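Local coordinates for protein chromosome-partitioning ATPase Soj (PDB 1WCV) that hydrolyses ATP and binds double-stranded DNA cooperatively in its ATP-bound state, forming nucleoprotein filaments, and probably takes part in bacterial chromosome partitioning, at residues V55-G60 with L73-D78; R37-D42 with E110-V115; G98-L103 with L126-L131; R59-L64 with H81-T86. All coordinates share one frame; numbering follows the deposited sequence.

Contact 1. Residues V55-G60 with L73-D78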
# COMPACT_ATOMS: atom_id res chain seq x y z
N VAL A 55 6.09 7.70 -29.22
CA VAL A 55 5.85 8.94 -29.94
C VAL A 55 7.12 9.46 -30.59
O VAL A 55 8.22 9.33 -30.04
CB VAL A 55 5.26 10.02 -29.01
CG1 VAL A 55 5.12 11.35 -29.76
CG2 VAL A 55 3.91 9.57 -28.49
N ARG A 56 6.97 10.04 -31.77
CA ARG A 56 8.09 10.59 -32.53
C ARG A 56 7.63 11.87 -33.20
O ARG A 56 7.15 11.85 -34.34
CB ARG A 56 8.54 9.57 -33.57
CG ARG A 56 9.70 10.02 -34.45
CD ARG A 56 10.07 8.94 -35.46
NE ARG A 56 11.15 9.36 -36.34
CZ ARG A 56 11.08 10.37 -37.20
NH1 ARG A 56 12.12 10.67 -37.97
NH2 ARG A 56 9.96 11.08 -37.30
N ALA A 57 7.77 12.99 -32.49
CA ALA A 57 7.36 14.29 -33.02
C ALA A 57 8.53 15.25 -33.14
O ALA A 57 9.58 15.04 -32.54
CB ALA A 57 6.28 14.89 -32.12
N GLU A 58 8.34 16.30 -33.93
CA GLU A 58 9.39 17.29 -34.13
C GLU A 58 8.96 18.60 -33.46
O GLU A 58 9.67 19.59 -33.49
CB GLU A 58 9.63 17.51 -35.63
CG GLU A 58 10.91 18.28 -35.94
CD GLU A 58 11.24 18.27 -37.43
OE1 GLU A 58 12.27 18.88 -37.81
OE2 GLU A 58 10.48 17.67 -38.21
N ARG A 59 7.77 18.56 -32.87
CA ARG A 59 7.22 19.72 -32.17
C ARG A 59 6.93 19.29 -30.73
O ARG A 59 6.30 18.25 -30.51
CB ARG A 59 5.92 20.17 -32.85
CG ARG A 59 6.12 20.71 -34.26
CD ARG A 59 4.79 20.87 -34.98
NE ARG A 59 3.86 21.75 -34.27
CZ ARG A 59 4.09 23.04 -34.03
NH1 ARG A 59 3.18 23.76 -33.38
NH2 ARG A 59 5.21 23.61 -34.45
N GLY A 60 7.40 20.07 -29.77
CA GLY A 60 7.18 19.72 -28.38
C GLY A 60 7.06 20.88 -27.41
O GLY A 60 6.60 21.97 -27.77
N LEU A 73 -0.07 20.93 -30.07
CA LEU A 73 1.18 20.24 -29.76
C LEU A 73 0.99 18.90 -29.06
O LEU A 73 1.85 18.02 -29.14
CB LEU A 73 2.07 21.15 -28.90
CG LEU A 73 2.62 22.41 -29.58
CD1 LEU A 73 3.25 23.32 -28.53
CD2 LEU A 73 3.64 22.00 -30.63
N VAL A 74 -0.13 18.74 -28.37
CA VAL A 74 -0.41 17.50 -27.65
C VAL A 74 -0.71 16.31 -28.55
O VAL A 74 -1.35 16.46 -29.60
CB VAL A 74 -1.60 17.68 -26.67
CG1 VAL A 74 -1.27 18.76 -25.65
CG2 VAL A 74 -2.86 18.05 -27.45
N HIS A 75 -0.24 15.14 -28.14
CA HIS A 75 -0.44 13.89 -28.87
C HIS A 75 -1.31 12.96 -28.03
O HIS A 75 -0.98 12.67 -26.88
CB HIS A 75 0.89 13.19 -29.13
CG HIS A 75 1.74 13.86 -30.17
ND1 HIS A 75 2.16 15.17 -30.06
CD2 HIS A 75 2.29 13.39 -31.31
CE1 HIS A 75 2.93 15.48 -31.09
NE2 HIS A 75 3.03 14.41 -31.86
N PRO A 76 -2.42 12.47 -28.59
CA PRO A 76 -3.27 11.56 -27.80
C PRO A 76 -2.62 10.19 -27.69
O PRO A 76 -2.15 9.62 -28.68
CB PRO A 76 -4.57 11.54 -28.59
CG PRO A 76 -4.08 11.64 -30.01
CD PRO A 76 -3.01 12.72 -29.91
N VAL A 77 -2.59 9.64 -26.48
CA VAL A 77 -2.00 8.34 -26.26
C VAL A 77 -2.60 7.65 -25.04
O VAL A 77 -2.79 8.27 -23.99
CB VAL A 77 -0.47 8.45 -26.07
CG1 VAL A 77 -0.16 9.34 -24.88
CG2 VAL A 77 0.14 7.07 -25.88
N ASP A 78 -2.91 6.36 -25.21
CA ASP A 78 -3.49 5.53 -24.17
C ASP A 78 -4.49 6.23 -23.25
O ASP A 78 -4.42 6.08 -22.03
CB ASP A 78 -2.38 4.90 -23.32
CG ASP A 78 -2.91 3.80 -22.40
OD1 ASP A 78 -2.29 3.54 -21.35
OD2 ASP A 78 -3.95 3.19 -22.74
O HOH W 1 4.28 12.32 -33.88

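Contact 2. Residues R37-D42 with E110-V115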
# COMPACT_ATOMS: atom_id res chain seq x y z
N ARG A 37 -9.03 13.90 -17.05
CA ARG A 37 -8.45 14.43 -18.28
C ARG A 37 -7.01 14.69 -17.85
O ARG A 37 -6.77 15.53 -16.98
CB ARG A 37 -9.09 15.76 -18.68
CG ARG A 37 -10.59 15.71 -18.91
CD ARG A 37 -11.06 16.97 -19.63
NE ARG A 37 -12.46 17.26 -19.36
CZ ARG A 37 -12.92 17.68 -18.18
NH1 ARG A 37 -14.21 17.92 -18.02
NH2 ARG A 37 -12.09 17.85 -17.17
N VAL A 38 -6.07 13.98 -18.45
CA VAL A 38 -4.68 14.11 -18.05
C VAL A 38 -3.69 14.50 -19.13
O VAL A 38 -3.74 13.99 -20.25
CB VAL A 38 -4.20 12.78 -17.43
CG1 VAL A 38 -2.72 12.85 -17.06
CG2 VAL A 38 -5.05 12.44 -16.21
N LEU A 39 -2.79 15.40 -18.77
CA LEU A 39 -1.74 15.85 -19.67
C LEU A 39 -0.39 15.44 -19.06
O LEU A 39 -0.11 15.75 -17.90
CB LEU A 39 -1.77 17.37 -19.83
CG LEU A 39 -0.59 17.94 -20.61
CD1 LEU A 39 -0.60 17.40 -22.04
CD2 LEU A 39 -0.68 19.46 -20.62
N LEU A 40 0.41 14.72 -19.83
CA LEU A 40 1.74 14.33 -19.38
C LEU A 40 2.70 15.16 -20.20
O LEU A 40 2.64 15.16 -21.43
CB LEU A 40 2.01 12.85 -19.64
CG LEU A 40 3.44 12.36 -19.37
CD1 LEU A 40 3.78 12.55 -17.89
CD2 LEU A 40 3.58 10.90 -19.76
N VAL A 41 3.58 15.89 -19.52
CA VAL A 41 4.56 16.73 -20.19
C VAL A 41 5.96 16.18 -19.98
O VAL A 41 6.41 16.03 -18.84
CB VAL A 41 4.52 18.17 -19.64
CG1 VAL A 41 5.49 19.05 -20.41
CG2 VAL A 41 3.10 18.74 -19.73
N ASP A 42 6.63 15.85 -21.07
CA ASP A 42 7.99 15.34 -21.01
C ASP A 42 8.91 16.56 -20.99
O ASP A 42 9.00 17.28 -21.98
CB ASP A 42 8.31 14.48 -22.24
CG ASP A 42 9.61 13.70 -22.09
OD1 ASP A 42 10.38 14.01 -21.16
OD2 ASP A 42 9.87 12.79 -22.91
N GLU A 110 -5.57 24.73 -18.41
CA GLU A 110 -6.80 24.82 -17.62
C GLU A 110 -7.86 23.81 -18.04
O GLU A 110 -8.83 23.58 -17.32
CB GLU A 110 -7.37 26.24 -17.67
CG GLU A 110 -7.34 26.90 -19.04
CD GLU A 110 -5.95 27.37 -19.44
OE1 GLU A 110 -5.29 28.06 -18.64
OE2 GLU A 110 -5.52 27.04 -20.57
N GLY A 111 -7.68 23.19 -19.21
CA GLY A 111 -8.65 22.22 -19.68
C GLY A 111 -8.46 20.81 -19.12
O GLY A 111 -9.26 19.91 -19.40
N TYR A 112 -7.41 20.61 -18.34
CA TYR A 112 -7.13 19.30 -17.77
C TYR A 112 -7.41 19.23 -16.27
O TYR A 112 -7.38 20.24 -15.57
CB TYR A 112 -5.67 18.91 -18.03
CG TYR A 112 -5.33 18.75 -19.49
CD1 TYR A 112 -5.68 17.59 -20.18
CD2 TYR A 112 -4.67 19.76 -20.19
CE1 TYR A 112 -5.40 17.45 -21.53
CE2 TYR A 112 -4.38 19.63 -21.55
CZ TYR A 112 -4.75 18.47 -22.21
OH TYR A 112 -4.47 18.32 -23.55
N ASP A 113 -7.70 18.03 -15.79
CA ASP A 113 -7.94 17.81 -14.37
C ASP A 113 -6.58 17.69 -13.69
O ASP A 113 -6.35 18.26 -12.63
CB ASP A 113 -8.71 16.51 -14.13
CG ASP A 113 -10.13 16.57 -14.63
OD1 ASP A 113 -10.87 17.48 -14.19
OD2 ASP A 113 -10.51 15.71 -15.45
N LEU A 114 -5.68 16.95 -14.34
CA LEU A 114 -4.34 16.72 -13.80
C LEU A 114 -3.24 16.85 -14.86
O LEU A 114 -3.39 16.39 -16.00
CB LEU A 114 -4.26 15.32 -13.19
CG LEU A 114 -5.27 14.97 -12.10
CD1 LEU A 114 -5.24 13.48 -11.86
CD2 LEU A 114 -4.96 15.74 -10.82
N VAL A 115 -2.13 17.45 -14.46
CA VAL A 115 -0.99 17.63 -15.35
C VAL A 115 0.25 17.04 -14.69
O VAL A 115 0.63 17.45 -13.59
CB VAL A 115 -0.74 19.13 -15.62
CG1 VAL A 115 0.37 19.29 -16.66
CG2 VAL A 115 -2.03 19.80 -16.09

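Contact 3. Residues G98-L103 with L126-L131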
# COMPACT_ATOMS: atom_id res chain seq x y z
N GLY A 98 17.49 31.32 -15.21
CA GLY A 98 17.28 32.72 -14.89
C GLY A 98 15.81 33.05 -15.09
O GLY A 98 15.35 34.14 -14.74
N ALA A 99 15.08 32.10 -15.67
CA ALA A 99 13.65 32.23 -15.93
C ALA A 99 12.96 30.97 -15.41
O ALA A 99 12.48 30.14 -16.18
CB ALA A 99 13.40 32.41 -17.42
N PRO A 100 12.92 30.81 -14.08
CA PRO A 100 12.31 29.68 -13.38
C PRO A 100 10.79 29.52 -13.51
O PRO A 100 10.28 28.41 -13.43
CB PRO A 100 12.74 29.90 -11.93
CG PRO A 100 12.83 31.38 -11.83
CD PRO A 100 13.53 31.74 -13.11
N THR A 101 10.08 30.62 -13.72
CA THR A 101 8.63 30.56 -13.84
C THR A 101 8.15 30.52 -15.28
O THR A 101 6.97 30.73 -15.56
CB THR A 101 7.96 31.76 -13.13
OG1 THR A 101 8.27 32.96 -13.83
CG2 THR A 101 8.46 31.87 -11.69
N ALA A 102 9.07 30.25 -16.20
CA ALA A 102 8.74 30.19 -17.61
C ALA A 102 7.62 29.19 -17.88
O ALA A 102 6.50 29.57 -18.25
CB ALA A 102 9.97 29.82 -18.42
N LEU A 103 7.93 27.92 -17.70
CA LEU A 103 6.96 26.85 -17.92
C LEU A 103 5.61 27.18 -17.31
O LEU A 103 4.58 27.09 -17.97
CB LEU A 103 7.48 25.54 -17.32
CG LEU A 103 6.57 24.31 -17.44
CD1 LEU A 103 6.25 24.05 -18.90
CD2 LEU A 103 7.27 23.10 -16.83
N LEU A 126 15.26 22.97 -16.39
CA LEU A 126 14.00 22.31 -16.73
C LEU A 126 13.40 21.68 -15.49
O LEU A 126 12.18 21.71 -15.30
CB LEU A 126 14.21 21.26 -17.82
CG LEU A 126 14.13 21.87 -19.23
CD1 LEU A 126 14.72 20.93 -20.27
CD2 LEU A 126 12.67 22.18 -19.54
N THR A 127 14.25 21.12 -14.63
CA THR A 127 13.76 20.51 -13.40
C THR A 127 13.19 21.64 -12.55
O THR A 127 12.10 21.53 -12.00
CB THR A 127 14.90 19.85 -12.61
OG1 THR A 127 15.61 18.95 -13.47
CG2 THR A 127 14.35 19.08 -11.41
N LEU A 128 13.96 22.72 -12.44
CA LEU A 128 13.53 23.86 -11.65
C LEU A 128 12.23 24.44 -12.18
O LEU A 128 11.35 24.81 -11.41
CB LEU A 128 14.63 24.93 -11.64
CG LEU A 128 14.44 26.12 -10.70
CD1 LEU A 128 13.34 27.02 -11.22
CD2 LEU A 128 14.11 25.64 -9.30
N ASN A 129 12.09 24.51 -13.50
CA ASN A 129 10.86 25.04 -14.08
C ASN A 129 9.66 24.14 -13.73
O ASN A 129 8.54 24.62 -13.60
CB ASN A 129 10.99 25.16 -15.60
CG ASN A 129 11.41 26.55 -16.03
OD1 ASN A 129 10.58 27.47 -16.12
ND2 ASN A 129 12.70 26.73 -16.28
N ALA A 130 9.92 22.85 -13.59
CA ALA A 130 8.86 21.91 -13.24
C ALA A 130 8.42 22.17 -11.81
O ALA A 130 7.22 22.24 -11.50
CB ALA A 130 9.36 20.47 -13.39
N LEU A 131 9.40 22.33 -10.92
CA LEU A 131 9.12 22.57 -9.52
C LEU A 131 8.46 23.91 -9.26
O LEU A 131 7.68 24.05 -8.33
CB LEU A 131 10.42 22.47 -8.71
CG LEU A 131 11.06 21.08 -8.71
CD1 LEU A 131 12.28 21.06 -7.81
CD2 LEU A 131 10.03 20.07 -8.23
O HOH W 2 7.84 27.17 -14.07

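Contact 4. Residues R59-L64 with H81-T86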
# COMPACT_ATOMS: atom_id res chain seq x y z
N ARG A 59 7.77 18.56 -32.87
CA ARG A 59 7.22 19.72 -32.17
C ARG A 59 6.93 19.29 -30.73
O ARG A 59 6.30 18.25 -30.51
CB ARG A 59 5.92 20.17 -32.85
CG ARG A 59 6.12 20.71 -34.26
CD ARG A 59 4.79 20.87 -34.98
NE ARG A 59 3.86 21.75 -34.27
CZ ARG A 59 4.09 23.04 -34.03
NH1 ARG A 59 3.18 23.76 -33.38
NH2 ARG A 59 5.21 23.61 -34.45
N GLY A 60 7.40 20.07 -29.77
CA GLY A 60 7.18 19.72 -28.38
C GLY A 60 7.06 20.88 -27.41
O GLY A 60 6.60 21.97 -27.77
N VAL A 61 7.47 20.63 -26.17
CA VAL A 61 7.40 21.63 -25.11
C VAL A 61 8.22 22.88 -25.42
O VAL A 61 7.90 23.96 -24.93
CB VAL A 61 7.88 21.03 -23.77
CG1 VAL A 61 6.96 19.90 -23.36
CG2 VAL A 61 9.30 20.51 -23.91
N TYR A 62 9.27 22.73 -26.21
CA TYR A 62 10.11 23.88 -26.55
C TYR A 62 9.29 24.92 -27.28
O TYR A 62 9.42 26.12 -27.03
CB TYR A 62 11.28 23.45 -27.44
CG TYR A 62 12.26 24.57 -27.73
CD1 TYR A 62 11.93 25.61 -28.61
CD2 TYR A 62 13.53 24.59 -27.14
CE1 TYR A 62 12.84 26.64 -28.89
CE2 TYR A 62 14.44 25.61 -27.41
CZ TYR A 62 14.09 26.63 -28.28
OH TYR A 62 15.00 27.63 -28.55
N HIS A 63 8.43 24.46 -28.18
CA HIS A 63 7.57 25.35 -28.95
C HIS A 63 6.50 25.97 -28.06
O HIS A 63 6.02 27.07 -28.34
CB HIS A 63 6.94 24.57 -30.10
CG HIS A 63 7.94 23.95 -31.02
ND1 HIS A 63 8.77 24.70 -31.83
CD2 HIS A 63 8.27 22.66 -31.24
CE1 HIS A 63 9.57 23.89 -32.50
NE2 HIS A 63 9.29 22.65 -32.16
N LEU A 64 6.14 25.26 -27.00
CA LEU A 64 5.15 25.76 -26.06
C LEU A 64 5.74 27.00 -25.40
O LEU A 64 5.07 28.02 -25.25
CB LEU A 64 4.83 24.72 -24.99
CG LEU A 64 3.76 25.14 -23.98
CD1 LEU A 64 2.40 25.16 -24.67
CD2 LEU A 64 3.76 24.18 -22.81
N HIS A 81 -3.23 12.81 -22.86
CA HIS A 81 -2.51 13.64 -23.81
C HIS A 81 -1.06 13.85 -23.39
O HIS A 81 -0.77 14.09 -22.22
CB HIS A 81 -3.20 15.00 -23.95
CG HIS A 81 -4.53 14.94 -24.64
ND1 HIS A 81 -5.33 16.05 -24.79
CD2 HIS A 81 -5.18 13.91 -25.22
CE1 HIS A 81 -6.43 15.70 -25.44
NE2 HIS A 81 -6.37 14.41 -25.71
N LEU A 82 -0.16 13.76 -24.37
CA LEU A 82 1.27 13.95 -24.13
C LEU A 82 1.82 15.17 -24.87
O LEU A 82 1.58 15.35 -26.06
CB LEU A 82 2.06 12.73 -24.60
CG LEU A 82 3.58 12.94 -24.71
CD1 LEU A 82 4.23 12.82 -23.33
CD2 LEU A 82 4.17 11.92 -25.66
N LEU A 83 2.56 16.01 -24.15
CA LEU A 83 3.21 17.17 -24.75
C LEU A 83 4.64 16.65 -24.81
O LEU A 83 5.39 16.73 -23.84
CB LEU A 83 3.12 18.39 -23.82
CG LEU A 83 3.17 19.75 -24.52
CD1 LEU A 83 3.40 20.83 -23.48
CD2 LEU A 83 4.27 19.78 -25.56
N PRO A 84 5.03 16.08 -25.96
CA PRO A 84 6.36 15.51 -26.19
C PRO A 84 7.57 16.42 -26.07
O PRO A 84 7.47 17.64 -26.06
CB PRO A 84 6.23 14.92 -27.59
CG PRO A 84 5.31 15.87 -28.25
CD PRO A 84 4.24 16.08 -27.21
N ALA A 85 8.73 15.77 -25.96
CA ALA A 85 10.00 16.44 -25.86
C ALA A 85 10.81 16.01 -27.07
O ALA A 85 10.65 14.90 -27.57
CB ALA A 85 10.72 16.04 -24.57
N THR A 86 11.68 16.90 -27.54
CA THR A 86 12.52 16.64 -28.70
C THR A 86 13.94 17.08 -28.37
O THR A 86 14.18 17.74 -27.35
CB THR A 86 12.05 17.45 -29.92
OG1 THR A 86 12.01 18.85 -29.58
CG2 THR A 86 10.66 17.02 -30.35
O HOH W 3 10.71 20.27 -27.63

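Contact 1. Residues V55-G60 with L73-D78
The imidazole of H75 reaches from the edge strand 75-77 toward the loop that leads into helix 61-65, and A57 and V55 meet it there. The methyl CB of A57 lies 3.3 Å from H75 NE2, approaching the ring at a slant, and V55 CG1 comes to 3.8 Å from H75 CD2. V55 turns this methyl toward the ring by setting CG1 anti to its backbone N (chi1 175°). A57, with a single methyl, can come close beside NE2 and CE1, while the branched V55 reaches CD2.

Both nitrogens have partners in the plane of the ring. ND1 makes a weak bond to L73 O at 3.0 Å, two residues back in its own chain, while NE2 lies 3.2 Å from a water that also donates weakly to R56 O. Two light contacts at its edge help set the turn of the ring, and the water joins the two segments where no direct hydrogen bond does.

A second patch forms where R59 and L73 cross at about a right angle. L73 CD2 sits over one face of the guanidinium, 3.3 Å from R59 NH1, and L73 CD1 packs 3.7 Å from G60 O. R59 NH2 is engaged by a salt bridge to E68.

Around this, P84 lies against A57 and H75, and H75 pairs through its backbone with L82. R59 O is buried here without a partner in the model. The loop is therefore held to the edge strand by apolar contact and one weak water bridge, with charge pairing directed elsewhere.

Contact 2. Residues R37-D42 with E110-V115
R37 and D113 meet where strands 38-42 and 114-118 begin to run as parallel neighbours in the central sheet of this P-loop ATPase. The backbone N of R37 donates to D113 OD2 at 2.8 Å, almost straight (176°), using the anti lone pair of that oxygen. The same OD2 forms a salt bridge with R37 NH2 at 3.2 Å, the guanidinium and carboxylate planes lying 35° apart; NH2 lies just as near D113 OD1, facing both oxygens. Aspartate is short enough to serve main chain and side chain alike. In return, R37 O accepts from two consecutive amides, D113 N and L114 N. This end is the solvent side: R37 and G111 are exposed, yet polar bonds hold it, and the aliphatic CD of the arginine passes 3.5 Å from G111 O.

Inward the packing closes. L39 N donates to L114 O at 3.0 Å, and L39 CB stands over the centre of the Y112 ring, 3.6 Å from its centroid and 5° off the ring normal, a CH-pi contact. The flat ring offers a broad surface to the leucine, and L39 CD2 also touches Y112 CE2. Beyond it, V115 CG1 meets both L39 CD2 and V41 CG2, each at 4.1 Å, and beta-branched valine suits the extended backbone. The polar tip of Y112 is bonded to H81.

V38 and L114 point to the other face of the sheet, where L31 of helix 18-33 packs on both; that helix follows the nucleotide-binding P-loop. Strand 80-83 flanks 38-42 on the side away from 114-118.

Contact 3. Residues G98-L103 with L126-L131
N129 carries the contact between helix 125-133 and the turn that starts helix 102-106: A99 to A102 forms a type I beta turn, and the asparagine of the neighbouring helix is set against it, within the P-loop ATPase fold. At its base, N129 CB rests 3.9 Å from L103 CB and near P100 O. The next atom, CG, lies 3.4 Å from P100 O. Chi1 of -95° is an unusual value, and it places CG toward the turn.

At the tip the amide divides its work. OD1 accepts from L103 N at 3.1 Å in a fairly straight bond (160°), though the donor stands above the carbonyl plane, 36° out of it. A backbone amide in the first turn of a helix has no carbonyl of a preceding turn to bond, and here the side-chain oxygen of a neighbouring helix serves L103. ND2 makes a weak bond to A99 O, while its stronger partner is P125 O, one turn earlier in its own helix. An asparagine suits this place: one short group accepts once and donates to two carbonyls. P100 O lies only 2.9 Å from OD1; both are acceptors, so the approach is not a bond. A water lies within hydrogen-bonding distance of both P100 O and N129 O, with more acceptors around it than it has protons.

Away from the amide, L103 is directed toward helix 125-133, and L43 packs against both L103 and A130. L96 of helix 89-96 lies on A102 and N129. The methyl L103 CD2 ends 3.8 Å from N129 O.

Contact 4. Residues R59-L64 with H81-T86
G60 and P84 bring their backbones together at the foot of helix 61-65, their CA atoms 4.8 Å apart, just where strand 80-83 gives way to a loop. V61 N donates to P84 O at 3.0 Å, with the donor nearly in line with the C=O bond (175°) although the N-H itself is bent. Glycine is the residue that fits beside it: G60 CA lies 3.1 Å from P84 O, and a CB would clash with that oxygen. P84, whose ring nitrogen has no hydrogen to donate, still offers its carbonyl to the helix start.

The side chains then close up on L83. Its CD2 meets V61 CG1 at 3.5 Å and V61 N at 3.4 Å, and its CD1 meets L64 CD2 at 3.4 Å, both carbon pairs tighter than usual. L83 and L64 cross at about a right angle. L83 CG is roughly anti to its backbone N (chi1 -154°), which carries the branch point toward the helix. V41 of strand 38-42 and L89 of helix 89-96 pack on V61 as well.

On the loop side, P84 CG touches R59 O at 3.4 Å, and a water lies between Y62 N and T86 OG1. A single direct hydrogen bond and one water serve the amides of V61 and Y62, whereas R59 O is buried with no partner in the model; the rest of the contact is apolar.

How the contacts relate
From the N terminus, contact 2 opens first at 37-42 and closes at 110-115, pairing two parallel strands and enclosing a long loop of chain. Inside it nest contacts 1 and 4, which start from the same region and share R59 and G60: contact 1 closes on the edge strand 75-77, contact 4 on the next strand, 80-83. They touch through H75 and L82, and both reach the sheet to which contact 2 belongs; H81 of contact 4 meets Y112 and L40 there. Contact 3 crosses contact 2, since 98-103 lies within its loop and 126-131 beyond it, and it ties two helices flanking strand 114-118 in sequence.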